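PDB 4PBQ: putative TRAP PERIPLASMIC SOLUTE BINDING PROTEIN from Haemophilus influenzae, which binds L-gulonate and probably delivers this or a related sugar acid to a TRAP transporter in the periplasm. Local coordinates for residues K24-I36 / N81-L93. Residues are numbered along the deposited sequence; the frame is centred on the assembly and turned at random. Where two conformers were deposited one is given.
With 2UF (L-gulonate), chain D.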
loop_
_atom_site.group_PDB
_atom_site.type_symbol
_atom_site.label_atom_id
_atom_site.label_comp_id
_atom_site.label_asym_id
_atom_site.label_seq_id
_atom_site.Cartn_x
_atom_site.Cartn_y
_atom_site.Cartn_z
ATOM N N LYS A 24 23.285 0.183 -22.964
ATOM C CA LYS A 24 22.045 0.832 -22.493
ATOM C C LYS A 24 21.194 -0.116 -21.659
ATOM O O LYS A 24 20.818 -1.189 -22.130
ATOM C CB LYS A 24 21.229 1.316 -23.690
ATOM C CG LYS A 24 20.126 2.304 -23.366
ATOM C CD LYS A 24 19.265 2.551 -24.611
ATOM C CE LYS A 24 18.739 3.983 -24.705
ATOM N NZ LYS A 24 17.914 4.172 -25.943
ATOM N N THR A 25 20.851 0.298 -20.438
ATOM C CA THR A 25 20.168 -0.589 -19.492
ATOM C C THR A 25 18.678 -0.252 -19.420
ATOM O O THR A 25 18.298 0.892 -19.165
ATOM C CB THR A 25 20.813 -0.488 -18.090
ATOM O OG1 THR A 25 22.177 -0.930 -18.153
ATOM C CG2 THR A 25 20.060 -1.337 -17.085
ATOM N N ILE A 26 17.843 -1.254 -19.665
ATOM C CA ILE A 26 16.415 -1.069 -19.661
ATOM C C ILE A 26 15.858 -1.655 -18.383
ATOM O O ILE A 26 15.979 -2.859 -18.141
ATOM C CB ILE A 26 15.750 -1.744 -20.856
ATOM C CG1 ILE A 26 16.264 -1.115 -22.148
ATOM C CG2 ILE A 26 14.259 -1.582 -20.777
ATOM C CD1 ILE A 26 15.895 -1.894 -23.363
ATOM N N ILE A 27 15.288 -0.776 -17.566
ATOM C CA ILE A 27 14.691 -1.148 -16.290
ATOM C C ILE A 27 13.161 -1.090 -16.387
ATOM O O ILE A 27 12.574 -0.018 -16.504
ATOM C CB ILE A 27 15.221 -0.209 -15.222
ATOM C CG1 ILE A 27 16.708 -0.507 -15.003
ATOM C CG2 ILE A 27 14.464 -0.364 -13.928
ATOM C CD1 ILE A 27 17.384 0.464 -14.100
ATOM N N LYS A 28 12.515 -2.256 -16.351
ATOM C CA LYS A 28 11.066 -2.311 -16.416
ATOM C C LYS A 28 10.586 -2.081 -14.994
ATOM O O LYS A 28 11.147 -2.653 -14.062
ATOM C CB LYS A 28 10.552 -3.673 -16.890
ATOM C CG LYS A 28 11.028 -4.095 -18.272
ATOM C CD LYS A 28 10.329 -5.381 -18.741
ATOM C CE LYS A 28 10.557 -6.563 -17.803
ATOM N NZ LYS A 28 11.985 -6.938 -17.701
ATOM N N LEU A 29 9.589 -1.227 -14.851
ATOM C CA LEU A 29 9.047 -0.860 -13.531
ATOM C C LEU A 29 7.553 -1.123 -13.510
ATOM O O LEU A 29 6.752 -0.439 -14.185
ATOM C CB LEU A 29 9.345 0.611 -13.231
ATOM C CG LEU A 29 9.109 1.040 -11.782
ATOM C CD1 LEU A 29 9.832 2.358 -11.573
ATOM C CD2 LEU A 29 7.641 1.157 -11.420
ATOM N N GLY A 30 7.148 -2.122 -12.730
ATOM C CA GLY A 30 5.754 -2.518 -12.716
ATOM C C GLY A 30 5.042 -2.154 -11.426
ATOM O O GLY A 30 5.642 -2.175 -10.374
ATOM N N HIS A 31 3.777 -1.780 -11.539
ATOM C CA HIS A 31 2.958 -1.550 -10.353
ATOM C C HIS A 31 1.489 -1.819 -10.655
ATOM O O HIS A 31 1.105 -2.043 -11.811
ATOM C CB HIS A 31 3.195 -0.155 -9.778
ATOM C CG HIS A 31 2.701 0.958 -10.632
ATOM N ND1 HIS A 31 1.451 1.519 -10.489
ATOM C CD2 HIS A 31 3.315 1.644 -11.627
ATOM C CE1 HIS A 31 1.317 2.506 -11.357
ATOM N NE2 HIS A 31 2.432 2.594 -12.059
ATOM N N TYR A 32 0.669 -1.816 -9.598
ATOM C CA TYR A 32 -0.742 -2.162 -9.712
ATOM C C TYR A 32 -1.742 -1.010 -9.813
ATOM O O TYR A 32 -2.927 -1.234 -10.103
ATOM C CB TYR A 32 -1.150 -3.055 -8.533
ATOM C CG TYR A 32 -1.214 -2.471 -7.134
ATOM C CD1 TYR A 32 -2.271 -1.658 -6.745
ATOM C CD2 TYR A 32 -0.264 -2.818 -6.169
ATOM C CE1 TYR A 32 -2.372 -1.186 -5.450
ATOM C CE2 TYR A 32 -0.366 -2.340 -4.857
ATOM C CZ TYR A 32 -1.418 -1.534 -4.513
ATOM O OH TYR A 32 -1.524 -1.074 -3.209
ATOM N N ASN A 33 -1.274 0.202 -9.535
ATOM C CA ASN A 33 -2.103 1.392 -9.629
ATOM C C ASN A 33 -2.334 1.882 -11.075
ATOM O O ASN A 33 -1.672 1.435 -12.011
ATOM C CB ASN A 33 -1.536 2.498 -8.714
ATOM C CG ASN A 33 -2.004 2.349 -7.258
ATOM O OD1 ASN A 33 -3.190 2.179 -6.995
ATOM N ND2 ASN A 33 -1.085 2.430 -6.336
ATOM N N SER A 34 -3.323 2.770 -11.236
ATOM C CA SER A 34 -3.656 3.394 -12.502
ATOM C C SER A 34 -2.554 4.327 -12.987
ATOM O O SER A 34 -1.759 4.821 -12.200
ATOM C CB SER A 34 -4.941 4.210 -12.304
ATOM O OG SER A 34 -5.140 5.137 -13.311
ATOM N N ASP A 35 -2.538 4.593 -14.288
ATOM C CA ASP A 35 -1.596 5.580 -14.812
ATOM C C ASP A 35 -1.891 7.013 -14.416
ATOM O O ASP A 35 -1.089 7.910 -14.706
ATOM C CB ASP A 35 -1.427 5.430 -16.312
ATOM C CG ASP A 35 -2.674 5.789 -17.120
ATOM O OD1 ASP A 35 -3.710 6.197 -16.584
ATOM O OD2 ASP A 35 -2.590 5.675 -18.351
ATOM N N ILE A 36 -3.018 7.256 -13.745
ATOM C CA ILE A 36 -3.266 8.584 -13.204
ATOM C C ILE A 36 -3.201 8.614 -11.680
ATOM O O ILE A 36 -3.493 9.633 -11.052
ATOM C CB ILE A 36 -4.568 9.228 -13.729
ATOM C CG1 ILE A 36 -5.773 8.315 -13.542
ATOM C CG2 ILE A 36 -4.409 9.585 -15.199
ATOM C CD1 ILE A 36 -6.161 8.122 -12.110
ATOM N N ASN A 81 13.783 -12.211 -8.416
ATOM C CA ASN A 81 14.566 -12.990 -9.368
ATOM C C ASN A 81 15.239 -12.159 -10.461
ATOM O O ASN A 81 15.973 -12.695 -11.293
ATOM C CB ASN A 81 13.744 -14.162 -9.961
ATOM C CG ASN A 81 12.602 -13.715 -10.861
ATOM O OD1 ASN A 81 12.653 -12.658 -11.491
ATOM N ND2 ASN A 81 11.546 -14.547 -10.936
ATOM N N GLY A 82 14.979 -10.853 -10.463
ATOM C CA GLY A 82 15.597 -9.950 -11.424
ATOM C C GLY A 82 14.932 -9.802 -12.782
ATOM O O GLY A 82 15.360 -8.966 -13.573
ATOM N N THR A 83 13.864 -10.547 -13.054
ATOM C CA THR A 83 13.199 -10.445 -14.344
ATOM C C THR A 83 12.271 -9.252 -14.430
ATOM O O THR A 83 11.826 -8.887 -15.517
ATOM C CB THR A 83 12.404 -11.712 -14.672
ATOM O OG1 THR A 83 11.383 -11.898 -13.695
ATOM C CG2 THR A 83 13.339 -12.919 -14.696
ATOM N N ILE A 84 11.953 -8.660 -13.283
ATOM C CA ILE A 84 11.308 -7.350 -13.261
ATOM C C ILE A 84 12.234 -6.449 -12.464
ATOM O O ILE A 84 12.398 -6.598 -11.261
ATOM C CB ILE A 84 9.894 -7.388 -12.651
ATOM C CG1 ILE A 84 8.992 -8.276 -13.514
ATOM C CG2 ILE A 84 9.315 -5.972 -12.550
ATOM C CD1 ILE A 84 7.610 -8.502 -12.931
ATOM N N GLU A 85 12.881 -5.525 -13.162
ATOM C CA GLU A 85 13.980 -4.764 -12.567
ATOM C C GLU A 85 13.600 -3.742 -11.487
ATOM O O GLU A 85 14.424 -3.440 -10.613
ATOM C CB GLU A 85 14.784 -4.083 -13.679
ATOM C CG GLU A 85 15.438 -5.072 -14.623
ATOM C CD GLU A 85 14.556 -5.522 -15.796
ATOM O OE1 GLU A 85 13.421 -5.031 -15.937
ATOM O OE2 GLU A 85 15.022 -6.350 -16.613
ATOM N N ALA A 86 12.397 -3.181 -11.580
ATOM C CA ALA A 86 11.904 -2.245 -10.548
ATOM C C ALA A 86 10.404 -2.356 -10.390
ATOM O O ALA A 86 9.710 -2.994 -11.183
ATOM C CB ALA A 86 12.301 -0.809 -10.887
ATOM N N GLY A 87 9.882 -1.759 -9.328
ATOM C CA GLY A 87 8.455 -1.800 -9.166
ATOM C C GLY A 87 7.990 -1.025 -7.974
ATOM O O GLY A 87 8.807 -0.615 -7.126
ATOM N N ILE A 88 6.679 -0.829 -7.921
ATOM C CA ILE A 88 6.021 -0.389 -6.683
ATOM C C ILE A 88 5.038 -1.454 -6.267
ATOM O O ILE A 88 4.219 -1.880 -7.059
ATOM C CB ILE A 88 5.284 0.947 -6.828
ATOM C CG1 ILE A 88 6.268 2.056 -7.271
ATOM C CG2 ILE A 88 4.573 1.311 -5.499
ATOM C CD1 ILE A 88 5.678 3.432 -7.430
ATOM N N THR A 89 5.167 -1.887 -5.017
ATOM C CA THR A 89 4.232 -2.844 -4.422
ATOM C C THR A 89 3.900 -2.351 -3.026
ATOM O O THR A 89 4.587 -1.486 -2.496
ATOM C CB THR A 89 4.794 -4.270 -4.310
ATOM O OG1 THR A 89 5.820 -4.357 -3.307
ATOM C CG2 THR A 89 5.374 -4.750 -5.637
ATOM N N GLY A 90 2.889 -2.986 -2.439
ATOM C CA GLY A 90 2.668 -2.912 -1.007
ATOM C C GLY A 90 3.528 -3.930 -0.282
ATOM O O GLY A 90 4.650 -4.259 -0.704
ATOM N N LEU A 91 3.004 -4.460 0.823
ATOM C CA LEU A 91 3.859 -5.161 1.775
ATOM C C LEU A 91 3.724 -6.693 1.688
ATOM O O LEU A 91 3.882 -7.388 2.686
ATOM C CB LEU A 91 3.488 -4.715 3.210
ATOM C CG LEU A 91 3.417 -3.199 3.457
ATOM C CD1 LEU A 91 3.212 -2.864 4.940
ATOM C CD2 LEU A 91 4.670 -2.512 2.965
ATOM N N LEU A 92 3.440 -7.224 0.506
ATOM C CA LEU A 92 3.157 -8.653 0.374
ATOM C C LEU A 92 4.359 -9.539 0.709
ATOM O O LEU A 92 4.170 -10.711 1.059
ATOM C CB LEU A 92 2.632 -8.985 -1.015
ATOM C CG LEU A 92 1.349 -8.313 -1.479
ATOM C CD1 LEU A 92 0.944 -8.887 -2.795
ATOM C CD2 LEU A 92 0.231 -8.452 -0.423
ATOM N N LEU A 93 5.570 -8.989 0.642
ATOM C CA LEU A 93 6.759 -9.722 1.054
ATOM C C LEU A 93 6.672 -10.117 2.528
ATOM O O LEU A 93 7.446 -10.961 2.996
ATOM C CB LEU A 93 8.022 -8.905 0.804
ATOM C CG LEU A 93 9.325 -9.686 0.989
ATOM C CD1 LEU A 93 9.393 -10.830 0.025
ATOM C CD2 LEU A 93 10.513 -8.737 0.764
HETATM O O6A 2UF D . -4.595 -5.635 -3.513
HETATM C C6 2UF D . -4.720 -4.817 -2.592
HETATM O O6B 2UF D . -5.774 -4.565 -1.989
HETATM C C5 2UF D . -3.463 -4.010 -2.207
HETATM O O5 2UF D . -3.872 -2.763 -1.690
HETATM C C4 2UF D . -2.627 -4.764 -1.149
HETATM O O4 2UF D . -2.105 -5.977 -1.716
HETATM C C3 2UF D . -1.485 -3.858 -0.642
HETATM O O3 2UF D . -0.710 -3.259 -1.736
HETATM C C2 2UF D . -0.519 -4.631 0.272
HETATM O O2 2UF D . 0.241 -3.631 0.923
HETATM C C1 2UF D . -1.276 -5.434 1.375
HETATM O O1 2UF D . -0.290 -5.979 2.266
HETATM O O HOH W 1 14.966 -5.139 -19.246
#
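L29 and A86, then G30 and G87, pair as parallel neighbours where strand 25-30 runs beside strand 86-89 in the mixed sheet of a TRAP-type solute-binding protein; strand 59-64 flanks 25-30 on its other edge. K28 O accepts A86 N at 2.8 Å, G30 N returns a bond to A86 O, and G30 O takes I88 N. The tight part is apolar: CG of L29, anti to its backbone N (chi1 -167°), rests on A86 CB at 3.8 Å, with I27 CG2 equally close to that methyl and L43 and F47 of helix 38-54 packing on L29. G87 CA lies 3.1 Å from G30 O, packing the two backbones closely.

Beyond H31, whose CB abuts I88, the two segments diverge toward the sugar acid, which L91 N holds by O2 and the Y32 hydroxyl meets at O3. The opposite end is wetter and polar. E85 OE1 takes K28 N from above the carboxylate plane and K28 NZ on its syn side, the latter a 3.0 Å salt bridge. Bends at chi3 and chi4 of K28 fold its ammonium back to reach T83 O as well. A water closes this margin, donating to I26 O at 2.7 Å and to E85 OE2.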